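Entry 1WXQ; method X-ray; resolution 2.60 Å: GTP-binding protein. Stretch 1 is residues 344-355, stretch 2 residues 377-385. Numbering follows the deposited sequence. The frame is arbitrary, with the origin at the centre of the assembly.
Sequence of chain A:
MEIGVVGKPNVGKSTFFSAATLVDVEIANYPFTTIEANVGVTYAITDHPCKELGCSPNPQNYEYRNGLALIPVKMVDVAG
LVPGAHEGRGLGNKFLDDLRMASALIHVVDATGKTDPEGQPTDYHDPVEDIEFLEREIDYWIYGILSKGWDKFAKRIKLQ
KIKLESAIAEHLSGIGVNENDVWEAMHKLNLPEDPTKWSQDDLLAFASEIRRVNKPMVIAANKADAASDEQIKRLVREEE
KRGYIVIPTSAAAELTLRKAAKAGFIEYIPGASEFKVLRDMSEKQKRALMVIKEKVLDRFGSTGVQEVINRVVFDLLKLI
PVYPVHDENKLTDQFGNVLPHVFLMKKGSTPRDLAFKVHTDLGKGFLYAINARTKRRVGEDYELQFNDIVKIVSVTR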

# COMPACT_ATOMS: atom_id res chain seq x y z
N LEU A 344 2.83 -9.05 7.82
CA LEU A 344 3.44 -8.03 7.00
C LEU A 344 4.07 -7.06 8.02
O LEU A 344 3.36 -6.36 8.74
CB LEU A 344 2.36 -7.31 6.18
CG LEU A 344 1.71 -7.93 4.93
CD1 LEU A 344 0.85 -6.93 4.14
CD2 LEU A 344 2.82 -8.49 4.05
N MSE A 345 5.39 -7.07 8.10
CA MSE A 345 6.12 -6.19 9.00
C MSE A 345 6.76 -5.05 8.21
O MSE A 345 7.18 -5.23 7.07
CB MSE A 345 7.22 -6.96 9.72
CG MSE A 345 6.75 -8.22 10.42
SE MSE A 345 5.26 -7.85 11.56
CE MSE A 345 6.20 -6.83 12.92
N LYS A 346 6.86 -3.88 8.83
CA LYS A 346 7.50 -2.77 8.19
C LYS A 346 8.99 -2.96 8.28
O LYS A 346 9.52 -3.44 9.27
CB LYS A 346 7.09 -1.49 8.94
CG LYS A 346 7.86 -0.27 8.45
CD LYS A 346 7.20 0.38 7.23
CE LYS A 346 8.00 1.58 6.70
NZ LYS A 346 7.24 2.25 5.64
N LYS A 347 9.73 -2.67 7.21
CA LYS A 347 11.18 -2.89 7.27
C LYS A 347 11.71 -2.02 8.41
O LYS A 347 11.30 -0.87 8.57
CB LYS A 347 11.86 -2.52 5.93
CG LYS A 347 11.53 -3.48 4.77
CD LYS A 347 12.33 -3.16 3.50
CE LYS A 347 12.28 -4.31 2.45
NZ LYS A 347 10.92 -4.60 1.83
N GLY A 348 12.59 -2.60 9.22
CA GLY A 348 13.14 -1.90 10.37
C GLY A 348 12.55 -2.49 11.64
O GLY A 348 12.93 -2.14 12.76
N SER A 349 11.59 -3.38 11.46
CA SER A 349 10.95 -4.04 12.58
C SER A 349 11.95 -5.00 13.21
O SER A 349 12.98 -5.32 12.61
CB SER A 349 9.71 -4.82 12.11
OG SER A 349 8.69 -3.93 11.72
N THR A 350 11.66 -5.44 14.42
CA THR A 350 12.54 -6.37 15.10
C THR A 350 11.67 -7.51 15.59
O THR A 350 10.43 -7.42 15.52
CB THR A 350 13.26 -5.70 16.30
OG1 THR A 350 12.29 -5.10 17.17
CG2 THR A 350 14.23 -4.65 15.83
N PRO A 351 12.28 -8.60 16.07
CA PRO A 351 11.45 -9.71 16.54
C PRO A 351 10.49 -9.33 17.66
O PRO A 351 9.38 -9.86 17.72
CB PRO A 351 12.48 -10.76 16.94
CG PRO A 351 13.55 -10.54 15.91
CD PRO A 351 13.69 -9.03 15.95
N ARG A 352 10.90 -8.41 18.52
CA ARG A 352 10.00 -8.01 19.58
C ARG A 352 8.76 -7.35 18.98
O ARG A 352 7.65 -7.49 19.48
CB ARG A 352 10.72 -7.01 20.49
CG ARG A 352 9.80 -6.48 21.58
CD ARG A 352 10.43 -5.30 22.34
NE ARG A 352 11.66 -5.72 23.00
CZ ARG A 352 11.58 -6.08 24.30
NH1 ARG A 352 10.42 -6.04 24.92
NH2 ARG A 352 12.69 -6.46 24.95
N ASP A 353 8.94 -6.65 17.86
CA ASP A 353 7.81 -6.02 17.17
C ASP A 353 6.94 -7.13 16.63
O ASP A 353 5.72 -7.02 16.60
CB ASP A 353 8.27 -5.14 15.99
CG ASP A 353 8.96 -3.86 16.44
OD1 ASP A 353 8.44 -3.19 17.35
OD2 ASP A 353 10.02 -3.50 15.88
N LEU A 354 7.56 -8.21 16.18
CA LEU A 354 6.80 -9.34 15.65
C LEU A 354 6.00 -10.00 16.78
O LEU A 354 4.95 -10.57 16.55
CB LEU A 354 7.72 -10.36 14.99
CG LEU A 354 7.03 -11.68 14.65
CD1 LEU A 354 5.97 -11.43 13.57
CD2 LEU A 354 8.06 -12.71 14.22
N ALA A 355 6.52 -9.90 18.01
CA ALA A 355 5.84 -10.46 19.18
C ALA A 355 4.51 -9.72 19.44
O ALA A 355 3.49 -10.35 19.70
CB ALA A 355 6.74 -10.35 20.42
N ARG A 377 20.73 -17.45 17.78
CA ARG A 377 20.10 -16.36 18.49
C ARG A 377 20.42 -15.03 17.82
O ARG A 377 21.57 -14.73 17.52
CB ARG A 377 20.55 -16.36 19.95
CG ARG A 377 20.05 -15.20 20.80
CD ARG A 377 20.17 -15.51 22.28
NE ARG A 377 19.90 -14.35 23.12
CZ ARG A 377 19.52 -14.43 24.39
NH1 ARG A 377 19.36 -15.61 24.96
NH2 ARG A 377 19.29 -13.32 25.08
N VAL A 378 19.37 -14.24 17.60
CA VAL A 378 19.46 -12.94 16.96
C VAL A 378 19.69 -11.84 18.00
O VAL A 378 19.58 -12.06 19.21
CB VAL A 378 18.14 -12.67 16.17
CG1 VAL A 378 17.33 -11.57 16.81
CG2 VAL A 378 18.46 -12.36 14.72
N GLY A 379 20.02 -10.65 17.52
CA GLY A 379 20.22 -9.52 18.40
C GLY A 379 18.87 -8.89 18.69
O GLY A 379 17.91 -9.17 17.98
N GLU A 380 18.77 -8.03 19.70
CA GLU A 380 17.50 -7.41 20.01
C GLU A 380 17.17 -6.31 19.02
O GLU A 380 16.02 -5.91 18.86
CB GLU A 380 17.55 -6.82 21.41
CG GLU A 380 16.60 -5.66 21.61
CD GLU A 380 15.20 -6.10 21.88
OE1 GLU A 380 15.05 -7.26 22.34
OE2 GLU A 380 14.26 -5.31 21.66
N ASP A 381 18.22 -5.83 18.38
CA ASP A 381 18.11 -4.78 17.40
C ASP A 381 18.08 -5.36 15.99
O ASP A 381 18.18 -4.62 15.01
CB ASP A 381 19.28 -3.82 17.56
CG ASP A 381 19.30 -3.14 18.92
OD1 ASP A 381 18.31 -2.45 19.26
OD2 ASP A 381 20.29 -3.30 19.67
N TYR A 382 17.94 -6.67 15.90
CA TYR A 382 17.91 -7.36 14.62
C TYR A 382 16.76 -6.90 13.74
O TYR A 382 15.60 -6.85 14.16
CB TYR A 382 17.80 -8.86 14.84
CG TYR A 382 17.66 -9.66 13.56
CD1 TYR A 382 18.74 -9.81 12.68
CD2 TYR A 382 16.46 -10.28 13.23
CE1 TYR A 382 18.62 -10.57 11.51
CE2 TYR A 382 16.33 -11.04 12.06
CZ TYR A 382 17.42 -11.18 11.21
OH TYR A 382 17.30 -11.93 10.06
N GLU A 383 17.08 -6.59 12.50
CA GLU A 383 16.05 -6.15 11.56
C GLU A 383 15.48 -7.32 10.77
O GLU A 383 16.18 -8.03 10.05
CB GLU A 383 16.68 -5.14 10.59
CG GLU A 383 17.51 -4.07 11.30
CD GLU A 383 18.34 -3.34 10.27
OE1 GLU A 383 17.78 -2.81 9.32
OE2 GLU A 383 19.56 -3.31 10.43
N LEU A 384 14.17 -7.54 10.95
CA LEU A 384 13.51 -8.58 10.16
C LEU A 384 13.81 -8.38 8.67
O LEU A 384 13.73 -7.29 8.13
CB LEU A 384 12.01 -8.47 10.40
CG LEU A 384 11.62 -8.79 11.85
CD1 LEU A 384 10.12 -8.60 12.10
CD2 LEU A 384 11.94 -10.23 12.24
N GLN A 385 14.23 -9.48 8.02
CA GLN A 385 14.48 -9.41 6.59
C GLN A 385 13.39 -10.19 5.86
O GLN A 385 12.68 -11.01 6.42
CB GLN A 385 15.90 -9.91 6.32
CG GLN A 385 16.97 -8.89 6.74
CD GLN A 385 17.82 -8.51 5.55
OE1 GLN A 385 18.52 -9.30 4.95
NE2 GLN A 385 17.77 -7.19 5.25

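The strongest polar link between the two stretches is the salt bridge between Arg 352 and Glu 380. Arg 352 NE lies 3.0 Å from Glu 380 OE2, and with an N-H...acceptor angle of 166° the pair is also a nearly straight hydrogen bond. The carboxylate oxygen sits at the edge of the guanidinium, near its plane, where an N-H can point directly at it. The two side chains reach this meeting differently. The CA-to-CB bond of Arg 352 points toward the other stretch, whereas that of Glu 380 points away, and the glutamate returns through its t, p conformation so that its end comes nearer.

A second hydrogen bond joins the backbones directly, from Leu 384 N to Ser 349 O at 3.0 Å and 157°. Ser 349 O also receives a CA-H...O contact from Glu 383 CA at 3.3 Å, so it faces two successive residues of the second stretch. A reciprocal CA-H...O contact runs from Thr 350 CA to Tyr 382 O at 3.2 Å. Measured between CA atoms, the stretches come nearest at Thr 350 and Glu 383, whose CA atoms are 5.0 Å apart. This proximity also brings Ser 349 O within 3.4 Å of Tyr 382 O, but both atoms are acceptors and no hydrogen bond forms between them.

Local interactions within the first stretch shape the segment that makes these contacts. A type II turn from Lys 346 to Ser 349 follows the strand; Lys 346 O accepts hydrogen bonds from Ser 349 N at 3.0 Å and from Ser 349 OG at 2.6 Å. At its third position Gly 348 adopts phi/psi of 108/-7, where a CB would be jammed against the carbonyl oxygen of Lys 347. Thr 350 then occupies the N-cap position of the helix, and Asp 353 OD2 accepts from both Thr 350 N, at 2.9 Å, and Thr 350 OG1, at 3.1 Å. While its hydroxyl is engaged in this way, the CG2 methyl of Thr 350 faces the second stretch: Thr 350 CG2 lies 3.1 Å from Tyr 382 O, a close approach, and 3.7 Å from Glu 380 O, both carbonyls belonging to the type I turn from Gly 379 to Tyr 382.

The apolar packing gathers on Leu 384, which is buried and has 118 Å² covered by the first stretch, the largest share of any residue in the contact. Leu 384 CD1 approaches Met 345 CG at 3.8 Å, Ser 349 CB at 3.8 Å and Leu 354 CB at 4.1 Å, thereby touching strand, loop and helix alike. The other methyl, Leu 384 CD2, lies 4.0 Å from Pro 351 CG. Pro 351 CG also meets Val 378 CG1 and Tyr 382 CD2, each at 4.0 Å, and it approaches the tyrosine ring at its edge, near the ring plane. Altogether the two stretches bury 501 Å², counting both sides.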